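Local coordinates for protein pyrroline carboxylate reductase (Plasmodium falciparum, PDB 2RCY) that probably catalyses the NADPH-dependent reduction of pyrroline-5-carboxylate to proline, and is seen here with NADP bound, at residues Gln14-Gly22 with Met113-Gly121; Leu82-Gly93 with Val103-Pro114. All coordinates share one frame; numbering follows the deposited sequence.

Contact 1 (Gln14-Gly22 with Met113-Gly121); sequences QMGSALAHG and MPNTPCLVG. With NAP (NADP nicotinamide-adenine-dinucleotide phosphate), chain G.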
loop_
_atom_site.group_PDB
_atom_site.type_symbol
_atom_site.label_atom_id
_atom_site.label_comp_id
_atom_site.label_asym_id
_atom_site.label_seq_id
_atom_site.Cartn_x
_atom_site.Cartn_y
_atom_site.Cartn_z
ATOM N N GLN A 14 -0.071 -35.473 15.103
ATOM C CA GLN A 14 0.888 -35.245 14.028
ATOM C C GLN A 14 2.320 -35.167 14.546
ATOM O O GLN A 14 3.247 -35.635 13.885
ATOM C CB GLN A 14 0.527 -33.991 13.229
ATOM C CG GLN A 14 -0.748 -34.115 12.390
ATOM C CD GLN A 14 -0.614 -35.070 11.209
ATOM O OE1 GLN A 14 0.485 -35.495 10.849
ATOM N NE2 GLN A 14 -1.743 -35.406 10.597
HETATM N N MSE A 15 2.494 -34.579 15.727
HETATM C CA MSE A 15 3.814 -34.481 16.338
HETATM C C MSE A 15 4.149 -35.711 17.178
HETATM O O MSE A 15 5.288 -36.183 17.166
HETATM C CB MSE A 15 3.940 -33.212 17.182
HETATM C CG MSE A 15 5.369 -32.906 17.610
HETATM SE SE MSE A 15 6.570 -32.666 16.091
HETATM C CE MSE A 15 7.881 -34.009 16.587
ATOM N N GLY A 16 3.154 -36.216 17.905
ATOM C CA GLY A 16 3.316 -37.405 18.739
ATOM C C GLY A 16 3.805 -38.611 17.960
ATOM O O GLY A 16 4.768 -39.262 18.363
ATOM N N SER A 17 3.141 -38.899 16.840
ATOM C CA SER A 17 3.488 -40.041 15.990
ATOM C C SER A 17 4.828 -39.857 15.280
ATOM O O SER A 17 5.590 -40.815 15.135
ATOM C CB SER A 17 2.383 -40.310 14.966
ATOM O OG SER A 17 2.220 -39.207 14.094
ATOM N N ALA A 18 5.108 -38.630 14.842
ATOM C CA ALA A 18 6.375 -38.305 14.183
ATOM C C ALA A 18 7.564 -38.501 15.123
ATOM O O ALA A 18 8.615 -38.995 14.711
ATOM C CB ALA A 18 6.349 -36.884 13.642
ATOM N N LEU A 19 7.386 -38.114 16.385
ATOM C CA LEU A 19 8.416 -38.286 17.405
ATOM C C LEU A 19 8.535 -39.745 17.831
ATOM O O LEU A 19 9.641 -40.254 18.009
ATOM C CB LEU A 19 8.136 -37.390 18.619
ATOM C CG LEU A 19 9.230 -37.252 19.685
ATOM C CD1 LEU A 19 10.473 -36.558 19.129
ATOM C CD2 LEU A 19 8.698 -36.505 20.899
ATOM N N ALA A 20 7.391 -40.408 17.986
ATOM C CA ALA A 20 7.345 -41.807 18.405
ATOM C C ALA A 20 8.025 -42.726 17.394
ATOM O O ALA A 20 8.852 -43.560 17.768
ATOM C CB ALA A 20 5.906 -42.242 18.645
ATOM N N HIS A 21 7.683 -42.558 16.118
ATOM C CA HIS A 21 8.261 -43.365 15.042
ATOM C C HIS A 21 9.700 -42.962 14.721
ATOM O O HIS A 21 10.470 -43.764 14.189
ATOM C CB HIS A 21 7.390 -43.305 13.783
ATOM C CG HIS A 21 5.986 -43.782 13.992
ATOM N ND1 HIS A 21 4.884 -43.038 13.624
ATOM C CD2 HIS A 21 5.502 -44.922 14.540
ATOM C CE1 HIS A 21 3.784 -43.701 13.930
ATOM N NE2 HIS A 21 4.131 -44.848 14.487
ATOM N N GLY A 22 10.053 -41.721 15.049
ATOM C CA GLY A 22 11.419 -41.230 14.888
ATOM C C GLY A 22 12.393 -41.928 15.821
ATOM O O GLY A 22 13.518 -42.247 15.428
HETATM N N MSE A 113 11.274 -28.926 22.687
HETATM C CA MSE A 113 10.586 -28.447 21.495
HETATM C C MSE A 113 11.125 -29.127 20.233
HETATM O O MSE A 113 12.222 -28.805 19.774
HETATM C CB MSE A 113 10.671 -26.919 21.394
HETATM C CG MSE A 113 9.850 -26.298 20.269
HETATM SE SE MSE A 113 7.995 -26.906 20.189
HETATM C CE MSE A 113 7.433 -26.524 22.020
ATOM N N PRO A 114 10.356 -30.087 19.685
ATOM C CA PRO A 114 10.725 -30.841 18.492
ATOM C C PRO A 114 10.140 -30.279 17.194
ATOM O O PRO A 114 9.422 -29.278 17.215
ATOM C CB PRO A 114 10.113 -32.212 18.773
ATOM C CG PRO A 114 8.880 -31.910 19.596
ATOM C CD PRO A 114 9.060 -30.545 20.224
ATOM N N ASN A 115 10.469 -30.923 16.077
ATOM C CA ASN A 115 9.769 -30.706 14.810
ATOM C C ASN A 115 9.541 -32.024 14.061
ATOM O O ASN A 115 10.186 -33.026 14.368
ATOM C CB ASN A 115 10.471 -29.650 13.938
ATOM C CG ASN A 115 11.908 -30.012 13.589
ATOM O OD1 ASN A 115 12.329 -31.161 13.715
ATOM N ND2 ASN A 115 12.664 -29.021 13.133
ATOM N N THR A 116 8.629 -32.017 13.088
ATOM C CA THR A 116 8.237 -33.241 12.368
ATOM C C THR A 116 9.355 -33.986 11.608
ATOM O O THR A 116 9.290 -35.212 11.500
ATOM C CB THR A 116 7.022 -33.018 11.424
ATOM O OG1 THR A 116 7.309 -31.969 10.492
ATOM C CG2 THR A 116 5.770 -32.669 12.222
ATOM N N PRO A 117 10.364 -33.259 11.065
ATOM C CA PRO A 117 11.532 -33.902 10.443
ATOM C C PRO A 117 12.212 -35.019 11.246
ATOM O O PRO A 117 13.034 -35.750 10.691
ATOM C CB PRO A 117 12.503 -32.736 10.264
ATOM C CG PRO A 117 11.630 -31.586 10.025
ATOM C CD PRO A 117 10.450 -31.791 10.931
ATOM N N CYS A 118 11.879 -35.145 12.530
ATOM C CA CYS A 118 12.421 -36.215 13.371
ATOM C C CYS A 118 11.954 -37.597 12.910
ATOM O O CYS A 118 12.600 -38.606 13.205
ATOM C CB CYS A 118 12.057 -35.987 14.839
ATOM S SG CYS A 118 10.298 -36.133 15.212
ATOM N N LEU A 119 10.836 -37.623 12.184
ATOM C CA LEU A 119 10.296 -38.840 11.577
ATOM C C LEU A 119 11.303 -39.505 10.637
ATOM O O LEU A 119 11.402 -40.732 10.596
ATOM C CB LEU A 119 8.993 -38.524 10.827
ATOM C CG LEU A 119 8.216 -39.657 10.141
ATOM C CD1 LEU A 119 7.585 -40.602 11.156
ATOM C CD2 LEU A 119 7.154 -39.088 9.213
ATOM N N VAL A 120 12.043 -38.689 9.888
ATOM C CA VAL A 120 13.098 -39.188 9.000
ATOM C C VAL A 120 14.492 -39.036 9.632
ATOM O O VAL A 120 15.508 -38.990 8.933
ATOM C CB VAL A 120 13.032 -38.546 7.578
ATOM C CG1 VAL A 120 11.751 -38.954 6.866
ATOM C CG2 VAL A 120 13.152 -37.024 7.642
ATOM N N GLY A 121 14.521 -38.956 10.961
ATOM C CA GLY A 121 15.765 -38.883 11.727
ATOM C C GLY A 121 16.549 -37.596 11.558
ATOM O O GLY A 121 17.765 -37.576 11.764
HETATM P PA NAP G . -2.829 -33.076 17.131
HETATM O O1A NAP G . -2.448 -33.675 15.801
HETATM O O2A NAP G . -4.232 -32.554 17.333
HETATM O O5B NAP G . -2.471 -34.147 18.279
HETATM C C5B NAP G . -3.223 -34.273 19.483
HETATM C C4B NAP G . -3.481 -35.755 19.720
HETATM O O4B NAP G . -3.767 -36.010 21.097
HETATM C C3B NAP G . -4.673 -36.250 18.913
HETATM O O3B NAP G . -4.243 -37.275 18.012
HETATM C C2B NAP G . -5.658 -36.801 19.927
HETATM O O2B NAP G . -6.197 -38.058 19.518
HETATM C C1B NAP G . -4.837 -36.952 21.202
HETATM N N9A NAP G . -5.614 -36.697 22.445
HETATM C C8A NAP G . -6.712 -35.934 22.576
HETATM N N7A NAP G . -7.118 -35.956 23.866
HETATM C C5A NAP G . -6.259 -36.739 24.547
HETATM C C6A NAP G . -6.165 -37.128 25.881
HETATM N N6A NAP G . -7.070 -36.693 26.790
HETATM N N1A NAP G . -5.157 -37.946 26.262
HETATM C C2A NAP G . -4.251 -38.386 25.373
HETATM N N3A NAP G . -4.321 -38.025 24.082
HETATM C C4A NAP G . -5.313 -37.202 23.646
HETATM O O3 NAP G . -1.801 -31.888 17.478
HETATM P PN NAP G . -0.219 -32.029 17.212
HETATM O O1N NAP G . 0.122 -31.198 16.001
HETATM O O2N NAP G . 0.169 -33.488 17.261
HETATM O O5D NAP G . 0.424 -31.281 18.479
HETATM C C5D NAP G . 0.447 -31.859 19.781
HETATM C C4D NAP G . 1.429 -31.077 20.647
HETATM O O4D NAP G . 2.730 -31.095 20.056
HETATM C C3D NAP G . 1.027 -29.616 20.802
HETATM O O3D NAP G . 1.047 -29.284 22.192
HETATM C C2D NAP G . 2.078 -28.823 20.043
HETATM O O2D NAP G . 2.430 -27.607 20.711
HETATM C C1D NAP G . 3.267 -29.768 19.990
HETATM N N1N NAP G . 4.095 -29.590 18.791
HETATM C C2N NAP G . 3.602 -29.860 17.568
HETATM C C3N NAP G . 4.394 -29.698 16.434
HETATM C C7N NAP G . 3.840 -30.011 15.076
HETATM O O7N NAP G . 2.570 -30.381 14.930
HETATM N N7N NAP G . 4.588 -29.944 14.069
HETATM C C4N NAP G . 5.708 -29.250 16.574
HETATM C C5N NAP G . 6.195 -28.977 17.846
HETATM C C6N NAP G . 5.358 -29.159 18.946
HETATM P P2B NAP G . -7.445 -38.168 18.500
HETATM O O1X NAP G . -7.922 -39.592 18.677
HETATM O O2X NAP G . -8.427 -37.119 18.971
HETATM O O3X NAP G . -6.846 -37.892 17.142
#
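The selenomethionine Met15 does double duty: its bent chain lies flat over one face of the nicotinamide ring, while its terminal methyl dives into the loop Met113-Gly121. This is the N-terminal part of helix 14-26 of a Rossmann fold meeting the loop after strand 108-113. Met15 CB is 3.4 Å from C2N of the NADP and Met15 SE 3.6 Å from its C4N. With CG anti to the backbone N (chi1 -168°) and bends at chi2 and chi3, Met15 CE ends 3.5 Å from Cys118 SG and 3.6 Å from Pro114 CB. One turn along the helix, Ala18 O lies 3.4 Å from Cys118 SG, which also touches Leu19, with Phe125 of strand 123-129 adding to the apolar cluster. Farther along, helix and 3-10 segment 116-118 come very near where Gly22, lacking a side chain, has CA 3.3 Å from Cys118 O. Leu119 lays CB against Ala18 and brings CD1 to the edge of the His21 ring, whose NE2 is held by Thr44. Near the N-terminal end of the helix the backbone amides bind the diphosphate: Gln14 N to O1A, and Met15 N to O2N at 3.0 Å and almost straight (176°).

Contact 2 (Leu82-Gly93 with Val103-Pro114); sequences LSSKLLISICGG and VGSENKIVWVMP. With NAP (NADP nicotinamide-adenine-dinucleotide phosphate), chain G.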
loop_
_atom_site.group_PDB
_atom_site.type_symbol
_atom_site.label_atom_id
_atom_site.label_comp_id
_atom_site.label_asym_id
_atom_site.label_seq_id
_atom_site.Cartn_x
_atom_site.Cartn_y
_atom_site.Cartn_z
ATOM N N LEU A 82 3.719 -39.518 38.909
ATOM C CA LEU A 82 4.993 -39.037 38.367
ATOM C C LEU A 82 6.148 -39.098 39.369
ATOM O O LEU A 82 7.212 -38.519 39.133
ATOM C CB LEU A 82 4.839 -37.608 37.835
ATOM C CG LEU A 82 4.118 -37.402 36.503
ATOM C CD1 LEU A 82 3.687 -35.956 36.375
ATOM C CD2 LEU A 82 4.993 -37.812 35.322
ATOM N N SER A 83 5.932 -39.807 40.475
ATOM C CA SER A 83 6.915 -39.905 41.556
ATOM C C SER A 83 8.213 -40.570 41.094
ATOM O O SER A 83 8.206 -41.718 40.637
ATOM C CB SER A 83 6.322 -40.662 42.748
ATOM O OG SER A 83 5.031 -40.174 43.074
ATOM N N SER A 84 9.316 -39.826 41.214
ATOM C CA SER A 84 10.665 -40.273 40.814
ATOM C C SER A 84 10.856 -40.449 39.300
ATOM O O SER A 84 11.910 -40.909 38.851
ATOM C CB SER A 84 11.078 -41.545 41.570
ATOM N N LYS A 85 9.845 -40.061 38.523
ATOM C CA LYS A 85 9.845 -40.269 37.074
ATOM C C LYS A 85 10.101 -38.978 36.296
ATOM O O LYS A 85 9.893 -37.878 36.814
ATOM C CB LYS A 85 8.529 -40.914 36.634
ATOM C CG LYS A 85 8.257 -42.247 37.312
ATOM C CD LYS A 85 7.070 -42.958 36.708
ATOM C CE LYS A 85 6.911 -44.338 37.319
ATOM N NZ LYS A 85 6.015 -45.198 36.507
ATOM N N LEU A 86 10.559 -39.124 35.054
ATOM C CA LEU A 86 10.863 -37.976 34.202
ATOM C C LEU A 86 9.705 -37.637 33.268
ATOM O O LEU A 86 9.264 -38.472 32.475
ATOM C CB LEU A 86 12.149 -38.217 33.401
ATOM C CG LEU A 86 12.697 -37.062 32.552
ATOM C CD1 LEU A 86 13.274 -35.954 33.423
ATOM C CD2 LEU A 86 13.746 -37.572 31.581
ATOM N N LEU A 87 9.219 -36.404 33.377
ATOM C CA LEU A 87 8.179 -35.895 32.496
ATOM C C LEU A 87 8.783 -34.955 31.459
ATOM O O LEU A 87 9.393 -33.940 31.808
ATOM C CB LEU A 87 7.097 -35.168 33.302
ATOM C CG LEU A 87 5.963 -34.478 32.533
ATOM C CD1 LEU A 87 4.976 -35.491 31.964
ATOM C CD2 LEU A 87 5.253 -33.474 33.425
ATOM N N ILE A 88 8.622 -35.307 30.185
ATOM C CA ILE A 88 9.046 -34.427 29.095
ATOM C C ILE A 88 7.816 -33.875 28.370
ATOM O O ILE A 88 6.922 -34.628 27.977
ATOM C CB ILE A 88 10.101 -35.094 28.129
ATOM C CG1 ILE A 88 9.474 -35.628 26.839
ATOM C CG2 ILE A 88 10.910 -36.183 28.836
ATOM C CD1 ILE A 88 9.670 -34.719 25.650
ATOM N N SER A 89 7.765 -32.554 28.227
ATOM C CA SER A 89 6.637 -31.894 27.575
ATOM C C SER A 89 7.054 -31.290 26.242
ATOM O O SER A 89 8.052 -30.571 26.162
ATOM C CB SER A 89 6.047 -30.813 28.486
ATOM O OG SER A 89 4.929 -30.189 27.880
ATOM N N ILE A 90 6.290 -31.598 25.197
ATOM C CA ILE A 90 6.517 -31.013 23.873
ATOM C C ILE A 90 5.465 -29.955 23.526
ATOM O O ILE A 90 5.439 -29.440 22.406
ATOM C CB ILE A 90 6.621 -32.086 22.744
ATOM C CG1 ILE A 90 5.309 -32.866 22.593
ATOM C CG2 ILE A 90 7.808 -33.017 22.992
ATOM C CD1 ILE A 90 5.138 -33.538 21.245
ATOM N N CYS A 91 4.614 -29.635 24.500
ATOM C CA CYS A 91 3.550 -28.645 24.332
ATOM C C CYS A 91 4.104 -27.254 24.055
ATOM O O CYS A 91 5.001 -26.781 24.757
ATOM C CB CYS A 91 2.638 -28.609 25.561
ATOM S SG CYS A 91 1.617 -30.080 25.786
ATOM N N GLY A 92 3.564 -26.615 23.022
ATOM C CA GLY A 92 3.974 -25.271 22.632
ATOM C C GLY A 92 3.409 -24.206 23.549
ATOM O O GLY A 92 2.228 -24.240 23.903
ATOM N N GLY A 93 4.262 -23.264 23.939
ATOM C CA GLY A 93 3.856 -22.157 24.797
ATOM C C GLY A 93 3.976 -22.448 26.280
ATOM O O GLY A 93 4.429 -21.596 27.047
ATOM N N VAL A 103 1.611 -30.024 37.475
ATOM C CA VAL A 103 1.969 -31.308 38.099
ATOM C C VAL A 103 2.661 -31.195 39.463
ATOM O O VAL A 103 2.684 -32.159 40.230
ATOM C CB VAL A 103 2.820 -32.215 37.157
ATOM C CG1 VAL A 103 1.990 -32.702 35.986
ATOM C CG2 VAL A 103 4.075 -31.499 36.673
ATOM N N GLY A 104 3.221 -30.026 39.759
ATOM C CA GLY A 104 3.916 -29.812 41.025
ATOM C C GLY A 104 5.400 -29.562 40.847
ATOM O O GLY A 104 6.031 -30.116 39.943
ATOM N N SER A 105 5.953 -28.727 41.723
ATOM C CA SER A 105 7.360 -28.335 41.662
ATOM C C SER A 105 8.311 -29.466 42.057
ATOM O O SER A 105 9.502 -29.414 41.745
ATOM C CB SER A 105 7.606 -27.109 42.546
ATOM N N GLU A 106 7.776 -30.480 42.737
ATOM C CA GLU A 106 8.565 -31.617 43.219
ATOM C C GLU A 106 8.976 -32.597 42.111
ATOM O O GLU A 106 9.927 -33.366 42.279
ATOM C CB GLU A 106 7.824 -32.353 44.350
ATOM C CG GLU A 106 6.625 -33.213 43.916
ATOM C CD GLU A 106 5.332 -32.422 43.718
ATOM O OE1 GLU A 106 5.334 -31.182 43.886
ATOM O OE2 GLU A 106 4.303 -33.053 43.394
ATOM N N ASN A 107 8.263 -32.560 40.986
ATOM C CA ASN A 107 8.511 -33.471 39.869
ATOM C C ASN A 107 9.702 -33.074 38.993
ATOM O O ASN A 107 10.176 -31.937 39.048
ATOM C CB ASN A 107 7.251 -33.619 39.010
ATOM C CG ASN A 107 6.195 -34.493 39.664
ATOM O OD1 ASN A 107 6.467 -35.626 40.063
ATOM N ND2 ASN A 107 4.978 -33.973 39.760
ATOM N N LYS A 108 10.180 -34.029 38.196
ATOM C CA LYS A 108 11.240 -33.790 37.218
ATOM C C LYS A 108 10.622 -33.371 35.883
ATOM O O LYS A 108 10.011 -34.188 35.179
ATOM C CB LYS A 108 12.107 -35.042 37.038
ATOM C CG LYS A 108 12.984 -35.380 38.235
ATOM C CD LYS A 108 13.722 -36.695 38.024
ATOM C CE LYS A 108 14.787 -36.923 39.090
ATOM N NZ LYS A 108 14.208 -37.150 40.445
ATOM N N ILE A 109 10.777 -32.093 35.545
ATOM C CA ILE A 109 10.133 -31.523 34.360
ATOM C C ILE A 109 11.147 -30.956 33.370
ATOM O O ILE A 109 11.960 -30.092 33.713
ATOM C CB ILE A 109 9.084 -30.438 34.737
ATOM C CG1 ILE A 109 8.042 -31.011 35.704
ATOM C CG2 ILE A 109 8.397 -29.886 33.484
ATOM C CD1 ILE A 109 7.387 -29.980 36.598
ATOM N N VAL A 110 11.084 -31.458 32.141
ATOM C CA VAL A 110 11.911 -30.958 31.046
ATOM C C VAL A 110 11.025 -30.594 29.846
ATOM O O VAL A 110 10.174 -31.381 29.429
ATOM C CB VAL A 110 13.060 -31.957 30.675
ATOM C CG1 VAL A 110 12.524 -33.359 30.423
ATOM C CG2 VAL A 110 13.869 -31.463 29.486
ATOM N N TRP A 111 11.217 -29.388 29.321
ATOM C CA TRP A 111 10.417 -28.888 28.206
ATOM C C TRP A 111 11.198 -28.947 26.895
ATOM O O TRP A 111 12.103 -28.145 26.659
ATOM C CB TRP A 111 9.920 -27.467 28.508
ATOM C CG TRP A 111 9.076 -26.832 27.430
ATOM C CD1 TRP A 111 8.273 -27.466 26.524
ATOM C CD2 TRP A 111 8.930 -25.429 27.179
ATOM N NE1 TRP A 111 7.655 -26.548 25.711
ATOM C CE2 TRP A 111 8.037 -25.290 26.093
ATOM C CE3 TRP A 111 9.476 -24.275 27.758
ATOM C CZ2 TRP A 111 7.674 -24.042 25.576
ATOM C CZ3 TRP A 111 9.114 -23.035 27.243
ATOM C CH2 TRP A 111 8.222 -22.930 26.164
ATOM N N VAL A 112 10.835 -29.911 26.052
ATOM C CA VAL A 112 11.510 -30.143 24.777
ATOM C C VAL A 112 10.648 -29.640 23.619
ATOM O O VAL A 112 9.442 -29.889 23.579
ATOM C CB VAL A 112 11.832 -31.651 24.573
ATOM C CG1 VAL A 112 12.626 -31.878 23.288
ATOM C CG2 VAL A 112 12.595 -32.209 25.769
HETATM N N MSE A 113 11.274 -28.926 22.687
HETATM C CA MSE A 113 10.586 -28.447 21.495
HETATM C C MSE A 113 11.125 -29.127 20.233
HETATM O O MSE A 113 12.222 -28.805 19.774
HETATM C CB MSE A 113 10.671 -26.919 21.394
HETATM C CG MSE A 113 9.850 -26.298 20.269
HETATM SE SE MSE A 113 7.995 -26.906 20.189
HETATM C CE MSE A 113 7.433 -26.524 22.020
ATOM N N PRO A 114 10.356 -30.087 19.685
ATOM C CA PRO A 114 10.725 -30.841 18.492
ATOM C C PRO A 114 10.140 -30.279 17.194
ATOM O O PRO A 114 9.422 -29.278 17.215
ATOM C CB PRO A 114 10.113 -32.212 18.773
ATOM C CG PRO A 114 8.880 -31.910 19.596
ATOM C CD PRO A 114 9.060 -30.545 20.224
HETATM P PA NAP G . -2.829 -33.076 17.131
HETATM O O1A NAP G . -2.448 -33.675 15.801
HETATM O O2A NAP G . -4.232 -32.554 17.333
HETATM O O5B NAP G . -2.471 -34.147 18.279
HETATM C C5B NAP G . -3.223 -34.273 19.483
HETATM C C4B NAP G . -3.481 -35.755 19.720
HETATM O O4B NAP G . -3.767 -36.010 21.097
HETATM C C3B NAP G . -4.673 -36.250 18.913
HETATM O O3B NAP G . -4.243 -37.275 18.012
HETATM C C2B NAP G . -5.658 -36.801 19.927
HETATM O O2B NAP G . -6.197 -38.058 19.518
HETATM C C1B NAP G . -4.837 -36.952 21.202
HETATM N N9A NAP G . -5.614 -36.697 22.445
HETATM C C8A NAP G . -6.712 -35.934 22.576
HETATM N N7A NAP G . -7.118 -35.956 23.866
HETATM C C5A NAP G . -6.259 -36.739 24.547
HETATM C C6A NAP G . -6.165 -37.128 25.881
HETATM N N6A NAP G . -7.070 -36.693 26.790
HETATM N N1A NAP G . -5.157 -37.946 26.262
HETATM C C2A NAP G . -4.251 -38.386 25.373
HETATM N N3A NAP G . -4.321 -38.025 24.082
HETATM C C4A NAP G . -5.313 -37.202 23.646
HETATM O O3 NAP G . -1.801 -31.888 17.478
HETATM P PN NAP G . -0.219 -32.029 17.212
HETATM O O1N NAP G . 0.122 -31.198 16.001
HETATM O O2N NAP G . 0.169 -33.488 17.261
HETATM O O5D NAP G . 0.424 -31.281 18.479
HETATM C C5D NAP G . 0.447 -31.859 19.781
HETATM C C4D NAP G . 1.429 -31.077 20.647
HETATM O O4D NAP G . 2.730 -31.095 20.056
HETATM C C3D NAP G . 1.027 -29.616 20.802
HETATM O O3D NAP G . 1.047 -29.284 22.192
HETATM C C2D NAP G . 2.078 -28.823 20.043
HETATM O O2D NAP G . 2.430 -27.607 20.711
HETATM C C1D NAP G . 3.267 -29.768 19.990
HETATM N N1N NAP G . 4.095 -29.590 18.791
HETATM C C2N NAP G . 3.602 -29.860 17.568
HETATM C C3N NAP G . 4.394 -29.698 16.434
HETATM C C7N NAP G . 3.840 -30.011 15.076
HETATM O O7N NAP G . 2.570 -30.381 14.930
HETATM N N7N NAP G . 4.588 -29.944 14.069
HETATM C C4N NAP G . 5.708 -29.250 16.574
HETATM C C5N NAP G . 6.195 -28.977 17.846
HETATM C C6N NAP G . 5.358 -29.159 18.946
HETATM P P2B NAP G . -7.445 -38.168 18.500
HETATM O O1X NAP G . -7.922 -39.592 18.677
HETATM O O2X NAP G . -8.427 -37.119 18.971
HETATM O O3X NAP G . -6.846 -37.892 17.142
HETATM O O HOH W 1 9.246 -36.716 39.122
#
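Ser89 O is approached by three groups of strand 108-113: Val112 N donates a hydrogen bond of 2.9 Å, bent to 140°, Trp111 CD1 lies 3.1 Å away with the oxygen in the indole plane, and Trp111 CA adds a longer C-H contact. These are neighbouring parallel strands of the Rossmann sheet, joined through helix 96-103 as a beta-alpha-beta crossover. Leu87 and Ser89 of strand 86-89 alternate as donors and acceptors with Lys108, Val110 and Val112, and the strand axes are inclined at 28°. On one face Ile88 and Val110 run side by side, CG2 to CG1 at 3.6 Å, and Phe145 of helix 135-146 packs on Ile88. On the other, Leu87 CD2 meets Val103 CG2 tip to tip at 4.0 Å. At the N-terminal ends of the strands a water lies between Leu82 O, Lys85 O and Lys108 N, tying the Leu82-Lys85 turn to Lys108. Toward the C-terminal ends, Trp111 CG stands anti to the backbone N (chi1 180°), which carries the indole toward Cys91: NE1 donates to Cys91 O at 2.8 Å, although that oxygen is tilted from the ring plane. The Ile90 side chain crosses that of Pro114 at about a right angle, Ile90 CG2 against Pro114 CG. Gly92, after Cys91, binds the NADP ribose, its N donating to O2D at 2.8 Å.

Overall arrangement
Contact 2 is nested along the chain inside the loop that contact 1 closes. Their centres are about 18 Å apart, yet they share Met113 and Pro114, where strand 108-113 runs out into the loop. They also touch directly: Met15 CG packs on Ile90 CD1 at 3.7 Å, and Leu19 CD2 on Ile90 CG2 at 4.2 Å. Both line the NADP site between the diphosphate and the nicotinamide. Contact 1 gives the diphosphate amides and covers a face of the nicotinamide, contact 2 gives the ribose bond, and the shared Met113 brings SE to 3.6 Å from C5N. Val66 O and Ser225 OG of the second subunit are also hydrogen-bonded to the cofactor.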